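PDB 1UN8: dihydroxyacetone kinase from Citrobacter freundii, which catalyses the phosphorylation of dihydroxyacetone by ATP to give dihydroxyacetone phosphate, using a divalent metal cation and working as a homodimer. Local coordinates for residues K48-V53 with F165-Y170; L189-S194 with G211-G216. One frame throughout, in Å; residues are numbered along the deposited sequence.

Contact 1 (K48-V53 with F165-Y170); sequences KNNVAV and FAERGY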
loop_
_atom_site.group_PDB
_atom_site.type_symbol
_atom_site.label_atom_id
_atom_site.label_comp_id
_atom_site.label_asym_id
_atom_site.label_seq_id
_atom_site.Cartn_x
_atom_site.Cartn_y
_atom_site.Cartn_z
ATOM N N LYS A 48 10.150 -17.401 -27.944
ATOM C CA LYS A 48 10.821 -16.527 -28.902
ATOM C C LYS A 48 10.193 -16.429 -30.300
ATOM O O LYS A 48 10.700 -15.708 -31.160
ATOM C CB LYS A 48 12.288 -16.931 -29.025
ATOM C CG LYS A 48 13.031 -16.886 -27.709
ATOM C CD LYS A 48 14.511 -17.158 -27.898
ATOM C CE LYS A 48 15.202 -17.255 -26.554
ATOM N NZ LYS A 48 16.660 -17.479 -26.699
ATOM N N ASN A 49 9.101 -17.145 -30.542
ATOM C CA ASN A 49 8.455 -17.069 -31.848
ATOM C C ASN A 49 7.678 -15.770 -31.902
ATOM O O ASN A 49 7.462 -15.207 -32.974
ATOM C CB ASN A 49 7.505 -18.252 -32.077
ATOM C CG ASN A 49 8.242 -19.539 -32.351
ATOM O OD1 ASN A 49 9.214 -19.553 -33.113
ATOM N ND2 ASN A 49 7.784 -20.631 -31.742
ATOM N N ASN A 50 7.246 -15.306 -30.733
ATOM C CA ASN A 50 6.524 -14.048 -30.637
ATOM C C ASN A 50 7.501 -12.921 -30.354
ATOM O O ASN A 50 8.640 -13.153 -29.939
ATOM C CB ASN A 50 5.474 -14.100 -29.527
ATOM C CG ASN A 50 4.231 -14.870 -29.938
ATOM O OD1 ASN A 50 3.823 -14.832 -31.106
ATOM N ND2 ASN A 50 3.608 -15.558 -28.979
ATOM N N VAL A 51 7.062 -11.693 -30.593
ATOM C CA VAL A 51 7.912 -10.538 -30.352
ATOM C C VAL A 51 8.088 -10.321 -28.857
ATOM O O VAL A 51 7.134 -10.407 -28.090
ATOM C CB VAL A 51 7.311 -9.264 -30.976
ATOM C CG1 VAL A 51 8.066 -8.035 -30.482
ATOM C CG2 VAL A 51 7.380 -9.353 -32.502
ATOM N N ALA A 52 9.318 -10.055 -28.446
ATOM C CA ALA A 52 9.602 -9.814 -27.045
ATOM C C ALA A 52 9.314 -8.355 -26.675
ATOM O O ALA A 52 9.641 -7.432 -27.428
ATOM C CB ALA A 52 11.065 -10.150 -26.750
ATOM N N VAL A 53 8.689 -8.152 -25.521
ATOM C CA VAL A 53 8.398 -6.808 -25.035
ATOM C C VAL A 53 9.195 -6.610 -23.741
ATOM O O VAL A 53 8.788 -7.086 -22.672
ATOM C CB VAL A 53 6.893 -6.632 -24.734
ATOM C CG1 VAL A 53 6.598 -5.215 -24.275
ATOM C CG2 VAL A 53 6.065 -6.972 -25.967
ATOM N N PHE A 165 -0.878 -7.692 -28.533
ATOM C CA PHE A 165 -0.447 -7.991 -29.886
ATOM C C PHE A 165 0.755 -8.924 -29.969
ATOM O O PHE A 165 0.768 -9.837 -30.790
ATOM C CB PHE A 165 -0.175 -6.683 -30.633
ATOM C CG PHE A 165 -1.418 -5.866 -30.877
ATOM C CD1 PHE A 165 -2.318 -6.225 -31.878
ATOM C CD2 PHE A 165 -1.727 -4.779 -30.064
ATOM C CE1 PHE A 165 -3.513 -5.513 -32.064
ATOM C CE2 PHE A 165 -2.918 -4.062 -30.238
ATOM C CZ PHE A 165 -3.813 -4.432 -31.242
ATOM N N ALA A 166 1.757 -8.716 -29.121
ATOM C CA ALA A 166 2.944 -9.566 -29.144
ATOM C C ALA A 166 2.627 -11.040 -28.892
ATOM O O ALA A 166 3.166 -11.913 -29.575
ATOM C CB ALA A 166 3.967 -9.073 -28.128
ATOM N N GLU A 167 1.764 -11.318 -27.915
ATOM C CA GLU A 167 1.398 -12.698 -27.591
ATOM C C GLU A 167 0.668 -13.372 -28.736
ATOM O O GLU A 167 0.808 -14.573 -28.950
ATOM C CB GLU A 167 0.515 -12.751 -26.337
ATOM C CG GLU A 167 1.292 -12.623 -25.037
ATOM C CD GLU A 167 2.039 -13.893 -24.668
ATOM O OE1 GLU A 167 2.998 -13.812 -23.862
ATOM O OE2 GLU A 167 1.653 -14.972 -25.172
ATOM N N ARG A 168 -0.104 -12.581 -29.471
ATOM C CA ARG A 168 -0.881 -13.081 -30.588
ATOM C C ARG A 168 -0.118 -13.110 -31.907
ATOM O O ARG A 168 -0.707 -13.029 -32.978
ATOM C CB ARG A 168 -2.165 -12.262 -30.704
ATOM C CG ARG A 168 -3.035 -12.461 -29.482
ATOM C CD ARG A 168 -4.262 -11.577 -29.427
ATOM N NE ARG A 168 -5.103 -11.975 -28.299
ATOM C CZ ARG A 168 -4.727 -11.917 -27.021
ATOM N NH1 ARG A 168 -3.520 -11.463 -26.693
ATOM N NH2 ARG A 168 -5.553 -12.341 -26.070
ATOM N N GLY A 169 1.202 -13.224 -31.806
ATOM C CA GLY A 169 2.051 -13.315 -32.975
ATOM C C GLY A 169 2.147 -12.176 -33.972
ATOM O O GLY A 169 2.738 -12.367 -35.042
ATOM N N TYR A 170 1.587 -11.007 -33.673
ATOM C CA TYR A 170 1.703 -9.907 -34.624
ATOM C C TYR A 170 3.173 -9.513 -34.751
ATOM O O TYR A 170 3.972 -9.789 -33.862
ATOM C CB TYR A 170 0.881 -8.709 -34.177
ATOM C CG TYR A 170 -0.614 -8.911 -34.270
ATOM C CD1 TYR A 170 -1.300 -9.631 -33.294
ATOM C CD2 TYR A 170 -1.348 -8.345 -35.321
ATOM C CE1 TYR A 170 -2.691 -9.779 -33.352
ATOM C CE2 TYR A 170 -2.732 -8.482 -35.399
ATOM C CZ TYR A 170 -3.405 -9.199 -34.408
ATOM O OH TYR A 170 -4.785 -9.319 -34.460
#
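Asn50, Val51 and Val53 meet Ala166 and the turn behind it in a small helix-end contact, where the loop leading into strand 52-59 passes the C-terminal end of helix 155-167. The apolar half is built around the methyl of Ala166. Val53 reaches it with one branch, Val53 CG2 lying 3.7 Å from Ala166 CB. Val51 stands a little farther back, with Val51 CB 4.4 Å from Ala166 CB, and its backbone oxygen Val51 O also rests against that methyl. Val51 CG2 approaches the backbone oxygen Tyr170 O at 3.7 Å. The torsion of Val51 places CG1 anti to the backbone N (chi1 169°) and CG2 anti to the carbonyl carbon, the branch that faces Tyr170.

The polar half belongs to Asn50. Its side chain lies against the carbonyl end of helix 155-167, with Asn50 CG 3.2 Å from Ala166 O. The two ends of the amide part here. Asn50 OD1 comes 3.0 Å from Gly169 CA. Asn50 ND2, on the other branch, is 3.0 Å from Glu167 O. Glu167 OE1 forms a salt bridge with Arg43. Val51 also packs on Leu172 and Val175 of helix 172-184, and Val53 on Ile107 of strand 104-109, so the apolar half runs on into the interior.

What Asn50 leans on is a Schellman motif. Tyr170 N bonds to Phe165 O and Gly169 N to Ala166 O, with Gly169 at positive phi as the C-prime residue that ends the helix before helix 172-184 begins.

Contact 2 (L189-S194 with G211-G216); sequences LGVALS and GHAELG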
loop_
_atom_site.group_PDB
_atom_site.type_symbol
_atom_site.label_atom_id
_atom_site.label_comp_id
_atom_site.label_asym_id
_atom_site.label_seq_id
_atom_site.Cartn_x
_atom_site.Cartn_y
_atom_site.Cartn_z
ATOM N N LEU A 189 -1.704 12.161 -14.258
ATOM C CA LEU A 189 -1.436 13.293 -13.392
ATOM C C LEU A 189 -1.334 12.789 -11.958
ATOM O O LEU A 189 -2.221 12.101 -11.466
ATOM C CB LEU A 189 -2.550 14.334 -13.498
ATOM C CG LEU A 189 -2.381 15.578 -12.623
ATOM C CD1 LEU A 189 -1.029 16.210 -12.906
ATOM C CD2 LEU A 189 -3.532 16.557 -12.891
ATOM N N GLY A 190 -0.245 13.130 -11.289
ATOM C CA GLY A 190 -0.068 12.685 -9.919
ATOM C C GLY A 190 -0.032 13.818 -8.911
ATOM O O GLY A 190 0.158 14.989 -9.259
ATOM N N VAL A 191 -0.228 13.467 -7.646
ATOM C CA VAL A 191 -0.207 14.454 -6.581
ATOM C C VAL A 191 0.324 13.750 -5.349
ATOM O O VAL A 191 0.073 12.553 -5.165
ATOM C CB VAL A 191 -1.624 15.020 -6.294
ATOM C CG1 VAL A 191 -2.526 13.932 -5.734
ATOM C CG2 VAL A 191 -1.528 16.199 -5.334
ATOM N N ALA A 192 1.068 14.480 -4.517
ATOM C CA ALA A 192 1.628 13.896 -3.315
ATOM C C ALA A 192 1.654 14.859 -2.135
ATOM O O ALA A 192 1.796 16.075 -2.307
ATOM C CB ALA A 192 3.028 13.384 -3.607
ATOM N N LEU A 193 1.506 14.300 -0.933
ATOM C CA LEU A 193 1.530 15.082 0.293
ATOM C C LEU A 193 2.956 15.093 0.820
ATOM O O LEU A 193 3.345 15.991 1.562
ATOM C CB LEU A 193 0.582 14.481 1.331
ATOM C CG LEU A 193 -0.866 14.385 0.843
ATOM C CD1 LEU A 193 -1.781 13.931 1.987
ATOM C CD2 LEU A 193 -1.312 15.731 0.288
ATOM N N SER A 194 3.738 14.097 0.436
ATOM C CA SER A 194 5.136 14.037 0.857
ATOM C C SER A 194 5.941 13.102 -0.038
ATOM O O SER A 194 5.405 12.167 -0.626
ATOM C CB SER A 194 5.267 13.599 2.324
ATOM O OG SER A 194 4.702 12.324 2.535
ATOM N N GLY A 211 -0.226 20.973 5.304
ATOM C CA GLY A 211 -1.597 21.261 4.911
ATOM C C GLY A 211 -1.804 21.412 3.401
ATOM O O GLY A 211 -2.936 21.577 2.936
ATOM N N HIS A 212 -0.718 21.345 2.642
ATOM C CA HIS A 212 -0.797 21.463 1.192
ATOM C C HIS A 212 -0.426 20.210 0.440
ATOM O O HIS A 212 -0.062 19.195 1.052
ATOM C CB HIS A 212 0.128 22.575 0.694
ATOM C CG HIS A 212 -0.099 23.938 1.396
ATOM N ND1 HIS A 212 -1.285 24.633 1.304
ATOM C CD2 HIS A 212 0.719 24.683 2.176
ATOM C CE1 HIS A 212 -1.190 25.753 1.999
ATOM N NE2 HIS A 212 0.016 25.807 2.538
ATOM N N ALA A 213 -0.517 20.261 -0.889
ATOM C CA ALA A 213 -0.209 19.095 -1.718
ATOM C C ALA A 213 0.554 19.466 -2.979
ATOM O O ALA A 213 0.160 20.371 -3.712
ATOM C CB ALA A 213 -1.496 18.373 -2.095
ATOM N N GLU A 214 1.641 18.748 -3.240
ATOM C CA GLU A 214 2.451 19.021 -4.418
ATOM C C GLU A 214 1.931 18.287 -5.661
ATOM O O GLU A 214 2.047 17.062 -5.789
ATOM C CB GLU A 214 3.909 18.639 -4.160
ATOM C CG GLU A 214 4.819 18.880 -5.347
ATOM C CD GLU A 214 6.293 18.781 -4.993
ATOM O OE1 GLU A 214 7.085 18.401 -5.889
ATOM O OE2 GLU A 214 6.669 19.096 -3.836
ATOM N N LEU A 215 1.348 19.049 -6.579
ATOM C CA LEU A 215 0.824 18.482 -7.805
ATOM C C LEU A 215 1.976 18.175 -8.755
ATOM O O LEU A 215 2.852 19.017 -8.977
ATOM C CB LEU A 215 -0.143 19.464 -8.469
ATOM C CG LEU A 215 -0.765 18.977 -9.773
ATOM C CD1 LEU A 215 -1.674 17.803 -9.475
ATOM C CD2 LEU A 215 -1.561 20.088 -10.420
ATOM N N GLY A 216 1.986 16.965 -9.303
ATOM C CA GLY A 216 3.026 16.600 -10.244
ATOM C C GLY A 216 4.353 16.112 -9.699
ATOM O O GLY A 216 5.319 16.002 -10.452
#
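Val191 and Leu215 face each other as a non-hydrogen-bonded pair between antiparallel strands 186-192 and 213-215, and the next pair, Ala192 with Glu214, is hydrogen-bonded. Three backbone bonds hold the strands together. Ala192 N donates to Glu214 O at 3.0 Å, and Glu214 N returns to Ala192 O at 2.8 Å. Gly216 N closes the far end on Gly190 O at 2.7 Å.

The tightly packed side is the face carrying Val191 and Leu215. Leu189 and Leu215 cross there at about a right angle, methyl to methyl, with Leu189 CD1 3.8 Å from Leu215 CD1. Val191 has CG1 in the crowded position between the backbone N and the carbonyl carbon (chi1 66°), which leaves Val191 CG2 anti to the N, 3.9 Å from Ala213 CB. The same methyl, Ala213 CB, takes Leu193 CD2 at 3.6 Å. Met240 and Lys243 of helix 233-247 lie over this face, and Phe5 of the second subunit packs on Val191 and Leu193.

The loose side is at His212, which is partly exposed. Its side chain comes no nearer than 7.0 Å to residues 189-194, and it touches Leu193 through its backbone oxygen, His212 O against Leu193 CD2. On the opposite face Glu214 adds only its CB, beside Ala192 O, before its extended chain leads away.

The Val191 and Leu215 face is thus apolar, while the other carries Ala192 and the base of Glu214, whose charge is met beyond the contact. The Glu214 carboxylate is held by Gly224 N, Arg207 and His209; with that many partners around a buried group, it is probably stabilised as the anion.

Both contacts lie within the DhaK part of the chain but on different sheets. Contact 1 comes first and closes before contact 2 opens; their centres are 39 Å apart, and the nearest atoms are about 22 Å from each other, without touching. Residues 48-53 feed the mixed sheet containing strands 52-59 and 104-109, whereas contact 2 belongs to the second mixed sheet, where strand 186-192 runs between 213-215 and 301-309. Helix 172-184 bridges them in sequence, following contact 1 and leading into strand 186-192. Both stand back from the functional sites: between side chains, Val53 is about 12 Å from substrate-binding Lys109, and Glu214 about 11 Å from active-site His220. Of the two, contact 2 also borders the second subunit.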